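Local atomic coordinates of N-terminal acetyltransferase B complex subunit MDM20 (Candida albicans, PDB entry 5K04), a protein that probably serves as the non-catalytic subunit of the NatB N-terminal acetyltransferase complex, an alpha-helical scaffold around its partner subunit NAT3. Residues 430-434 / 435-439; 463-466 / 467-471. All coordinates share one frame; numbering follows the deposited sequence.

Contact 1: residues 430-434 / 435-439; sequences PIYNG and LKIRM
Tyr432 and Ile437 meet across a Schellman motif, the turn that closes helix 429-434 and releases the chain into the loop before helix 440-445. Lys436, with its positive phi of 53°, is the first residue to leave helical backbone angles. Lys436 N bonds to Asn433 O at 3.1 Å, while Leu435 N reaches Tyr432 O at 3.2 Å and Ile431 O in a weak bond. The two i to i-3 bonds are the pair that ends the helix in this motif.

The Tyr432 side chain leaves CB with CG opposite the backbone N (chi1 -173°), which brings one ring face against Ile437. The CG1 of Ile437 stands 4.0 Å from the Tyr432 ring centroid, nearly on the normal, a CH-pi contact. Farther out, Tyr432 CE1 lies 3.7 Å from Ile437 CB, and Tyr432 CZ packs 3.6 Å from Ile437 CG2. At the tip, OH touches the same methyl and hydrogen-bonds His442 ND1 of the following helix; this bond and the Ile437 contact together limit how the ring can turn. The two side chains cross at about a right angle.

Leu435 turns to helix 409-419, packing on Tyr409 and Lys412, whereas Ile437 also touches Leu20 of the NAT3 chain and Arg438 hydrogen-bonds Asn26 and Asn28 of that chain. The turn thus carries the chain from the helical stack to the catalytic partner. A water bridges the two segments, donating to Asn433 OD1 at 3.0 Å and to Ile437 O at 2.9 Å.

Contact 2: residues 463-466 / 467-471; sequences VDIY and RFYLT
Residues 463-466 and 467-471 are successive turns of helix 456-485, joined by i to i+4 backbone bonds. Arg467 N reaches Val463 O at 2.9 Å, Phe468 N reaches Asp464 O, and Leu470 N meets Tyr466 O at 3.0 Å; the bond from Tyr469 N to Ile465 O is weak. Arg467 O takes two donors, Thr471 N and Thr471 OG1, from opposite faces of its plane.

On one flank Val463 CG1 lies over a face of the Arg467 guanidinium, 3.4 Å from Arg467 CZ; the arginine chain, extended from CG to NE, carries the guanidinium back along the helix to this methyl. Tyr466 meets Leu470 one turn on, with Tyr466 CE2 3.5 Å from Leu470 CG, and its ring packs edge-to-face with Phe531 of helix 525-537. Ile465 and Tyr469 run side by side toward helix 506-521, Ile465 CG2 3.9 Å from Tyr469 CE2, and Tyr469 OH hydrogen-bonds Glu443. Phe468 CE2 stands over the centre of the Tyr469 ring.

Asp464 OD1 remains 4.6 Å from Arg467 NH1, so their opposite charges probably attract without a direct bridge, while Val463 CG1 covers part of one guanidinium face, toward its rim.

In the fold
Along the chain, helix 409-419 comes first and packs against contact 1, where helix 429-434 ends and the chain turns into loop 435-439. Helix 440-445 follows, and then helix 456-485 carries contact 2. Both contacts are local, one at a helix end and one inside a helix, so neither closes a long loop; they are in series, neither nested nor crossing, with centres about 15 Å apart. They meet directly where the end of the loop lies on the long helix: Met439 C is 3.2 Å from Phe468 CE1. Helix 440-445 touches both. Contact 2 extends this packing to helices 506-521 and 525-537, while Met439 and Thr471 both pack on Asn28 of the NAT3 chain.

Contact 1: residues 430-434 / 435-439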
# COMPACT_ATOMS: atom_id res chain seq x y z
N PRO A 430 -4.95 -20.47 0.81
CA PRO A 430 -6.42 -20.54 0.80
C PRO A 430 -7.08 -19.46 1.65
O PRO A 430 -8.14 -18.93 1.28
CB PRO A 430 -6.70 -21.95 1.35
CG PRO A 430 -5.47 -22.75 0.95
CD PRO A 430 -4.34 -21.77 1.17
N ILE A 431 -6.44 -19.08 2.76
CA ILE A 431 -6.99 -18.04 3.63
C ILE A 431 -6.87 -16.67 2.96
O ILE A 431 -7.84 -15.91 2.90
CB ILE A 431 -6.27 -18.06 4.98
CG1 ILE A 431 -6.43 -19.45 5.62
CG2 ILE A 431 -6.79 -16.97 5.89
CD1 ILE A 431 -5.46 -19.71 6.75
N TYR A 432 -5.67 -16.35 2.48
CA TYR A 432 -5.39 -15.11 1.74
C TYR A 432 -6.37 -14.91 0.60
O TYR A 432 -6.95 -13.82 0.44
CB TYR A 432 -3.95 -15.18 1.21
CG TYR A 432 -3.38 -13.93 0.55
CD1 TYR A 432 -3.58 -13.66 -0.80
CD2 TYR A 432 -2.59 -13.05 1.27
CE1 TYR A 432 -3.02 -12.52 -1.40
CE2 TYR A 432 -2.03 -11.92 0.69
CZ TYR A 432 -2.24 -11.66 -0.65
OH TYR A 432 -1.68 -10.52 -1.20
N ASN A 433 -6.59 -15.96 -0.19
CA ASN A 433 -7.52 -15.88 -1.32
C ASN A 433 -8.99 -15.83 -0.88
O ASN A 433 -9.82 -15.25 -1.59
CB ASN A 433 -7.31 -17.07 -2.25
CG ASN A 433 -5.98 -17.02 -2.97
OD1 ASN A 433 -5.41 -15.95 -3.18
ND2 ASN A 433 -5.48 -18.18 -3.37
N GLY A 434 -9.33 -16.45 0.25
CA GLY A 434 -10.68 -16.33 0.79
C GLY A 434 -11.01 -14.93 1.30
O GLY A 434 -12.19 -14.61 1.47
N LEU A 435 -9.98 -14.11 1.54
CA LEU A 435 -10.15 -12.71 1.89
C LEU A 435 -10.32 -11.82 0.66
O LEU A 435 -10.56 -10.61 0.81
CB LEU A 435 -8.96 -12.23 2.72
CG LEU A 435 -9.01 -12.58 4.21
CD1 LEU A 435 -7.66 -12.36 4.88
CD2 LEU A 435 -10.07 -11.76 4.91
N LYS A 436 -10.20 -12.41 -0.53
CA LYS A 436 -10.36 -11.71 -1.81
C LYS A 436 -9.47 -10.47 -1.89
O LYS A 436 -9.87 -9.42 -2.39
CB LYS A 436 -11.83 -11.39 -2.07
CG LYS A 436 -12.69 -12.67 -2.12
CD LYS A 436 -14.01 -12.47 -2.88
CE LYS A 436 -14.73 -13.80 -3.14
NZ LYS A 436 -15.18 -14.50 -1.89
N ILE A 437 -8.24 -10.62 -1.38
CA ILE A 437 -7.18 -9.65 -1.60
C ILE A 437 -7.00 -9.44 -3.09
O ILE A 437 -6.82 -10.39 -3.85
CB ILE A 437 -5.85 -10.13 -0.98
CG1 ILE A 437 -5.98 -10.36 0.52
CG2 ILE A 437 -4.75 -9.14 -1.24
CD1 ILE A 437 -6.67 -9.27 1.16
N ARG A 438 -7.02 -8.18 -3.51
CA ARG A 438 -6.80 -7.89 -4.91
C ARG A 438 -6.18 -6.50 -5.03
O ARG A 438 -6.32 -5.66 -4.14
CB ARG A 438 -8.09 -7.98 -5.73
CG ARG A 438 -9.07 -6.85 -5.47
CD ARG A 438 -10.30 -6.97 -6.36
NE ARG A 438 -9.97 -6.91 -7.78
CZ ARG A 438 -9.87 -5.79 -8.50
NH1 ARG A 438 -10.08 -4.61 -7.93
NH2 ARG A 438 -9.55 -5.86 -9.79
N MET A 439 -5.45 -6.30 -6.13
CA MET A 439 -4.89 -5.00 -6.48
C MET A 439 -4.05 -4.46 -5.32
O MET A 439 -3.17 -5.17 -4.82
CB MET A 439 -6.04 -4.11 -6.97
CG MET A 439 -6.48 -4.48 -8.44
SD MET A 439 -5.07 -4.34 -9.55
CE MET A 439 -5.63 -5.31 -10.92
O HOH W 1 -6.61 -13.23 -3.41

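Contact 2: residues 463-466 / 467-471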
# COMPACT_ATOMS: atom_id res chain seq x y z
N VAL A 463 2.77 -14.61 -10.12
CA VAL A 463 2.78 -13.90 -11.39
C VAL A 463 1.54 -13.02 -11.50
O VAL A 463 1.60 -11.89 -12.00
CB VAL A 463 2.87 -14.91 -12.56
CG1 VAL A 463 2.63 -14.23 -13.89
CG2 VAL A 463 4.21 -15.62 -12.55
N ASP A 464 0.41 -13.52 -10.99
CA ASP A 464 -0.82 -12.74 -10.99
C ASP A 464 -0.67 -11.49 -10.12
O ASP A 464 -1.13 -10.40 -10.48
CB ASP A 464 -1.97 -13.61 -10.50
CG ASP A 464 -3.32 -13.02 -10.79
OD1 ASP A 464 -3.66 -12.89 -11.99
OD2 ASP A 464 -4.04 -12.67 -9.83
N ILE A 465 -0.01 -11.64 -8.97
CA ILE A 465 0.32 -10.50 -8.13
C ILE A 465 1.22 -9.52 -8.87
O ILE A 465 1.01 -8.30 -8.81
CB ILE A 465 0.95 -10.99 -6.81
CG1 ILE A 465 -0.08 -11.77 -6.00
CG2 ILE A 465 1.47 -9.84 -5.99
CD1 ILE A 465 0.42 -12.30 -4.70
N TYR A 466 2.22 -10.03 -9.60
CA TYR A 466 3.08 -9.15 -10.39
C TYR A 466 2.30 -8.41 -11.48
O TYR A 466 2.62 -7.25 -11.78
CB TYR A 466 4.23 -9.93 -11.03
CG TYR A 466 5.15 -8.98 -11.76
CD1 TYR A 466 6.08 -8.22 -11.07
CD2 TYR A 466 5.05 -8.80 -13.14
CE1 TYR A 466 6.91 -7.30 -11.73
CE2 TYR A 466 5.88 -7.89 -13.81
CZ TYR A 466 6.80 -7.14 -13.10
OH TYR A 466 7.61 -6.23 -13.76
N ARG A 467 1.28 -9.04 -12.07
CA ARG A 467 0.47 -8.35 -13.08
C ARG A 467 -0.33 -7.20 -12.48
O ARG A 467 -0.62 -6.23 -13.18
CB ARG A 467 -0.45 -9.34 -13.80
CG ARG A 467 0.32 -10.29 -14.73
CD ARG A 467 -0.59 -11.21 -15.51
NE ARG A 467 0.17 -12.15 -16.34
CZ ARG A 467 0.20 -13.46 -16.16
NH1 ARG A 467 -0.52 -14.00 -15.18
NH2 ARG A 467 0.93 -14.24 -16.96
N PHE A 468 -0.70 -7.30 -11.20
CA PHE A 468 -1.28 -6.16 -10.50
C PHE A 468 -0.30 -4.99 -10.50
O PHE A 468 -0.67 -3.85 -10.81
CB PHE A 468 -1.68 -6.54 -9.06
CG PHE A 468 -1.34 -5.47 -8.05
CD1 PHE A 468 -2.05 -4.27 -8.01
CD2 PHE A 468 -0.29 -5.64 -7.16
CE1 PHE A 468 -1.73 -3.28 -7.10
CE2 PHE A 468 0.04 -4.65 -6.24
CZ PHE A 468 -0.67 -3.46 -6.22
N TYR A 469 0.97 -5.28 -10.17
CA TYR A 469 2.01 -4.25 -10.20
C TYR A 469 2.15 -3.62 -11.58
O TYR A 469 2.29 -2.40 -11.71
CB TYR A 469 3.34 -4.86 -9.72
CG TYR A 469 3.42 -5.03 -8.21
CD1 TYR A 469 3.61 -3.93 -7.39
CD2 TYR A 469 3.30 -6.28 -7.62
CE1 TYR A 469 3.69 -4.05 -6.02
CE2 TYR A 469 3.38 -6.42 -6.21
CZ TYR A 469 3.57 -5.28 -5.43
OH TYR A 469 3.64 -5.34 -4.05
N LEU A 470 2.11 -4.44 -12.64
CA LEU A 470 2.16 -3.90 -14.00
C LEU A 470 0.96 -3.00 -14.29
O LEU A 470 1.09 -1.95 -14.92
CB LEU A 470 2.19 -5.05 -15.01
CG LEU A 470 3.47 -5.83 -15.22
CD1 LEU A 470 3.22 -6.96 -16.23
CD2 LEU A 470 4.53 -4.88 -15.72
N THR A 471 -0.23 -3.42 -13.82
CA THR A 471 -1.46 -2.68 -14.04
C THR A 471 -1.48 -1.36 -13.26
O THR A 471 -1.85 -0.31 -13.80
CB THR A 471 -2.64 -3.57 -13.65
OG1 THR A 471 -2.71 -4.67 -14.57
CG2 THR A 471 -3.96 -2.80 -13.65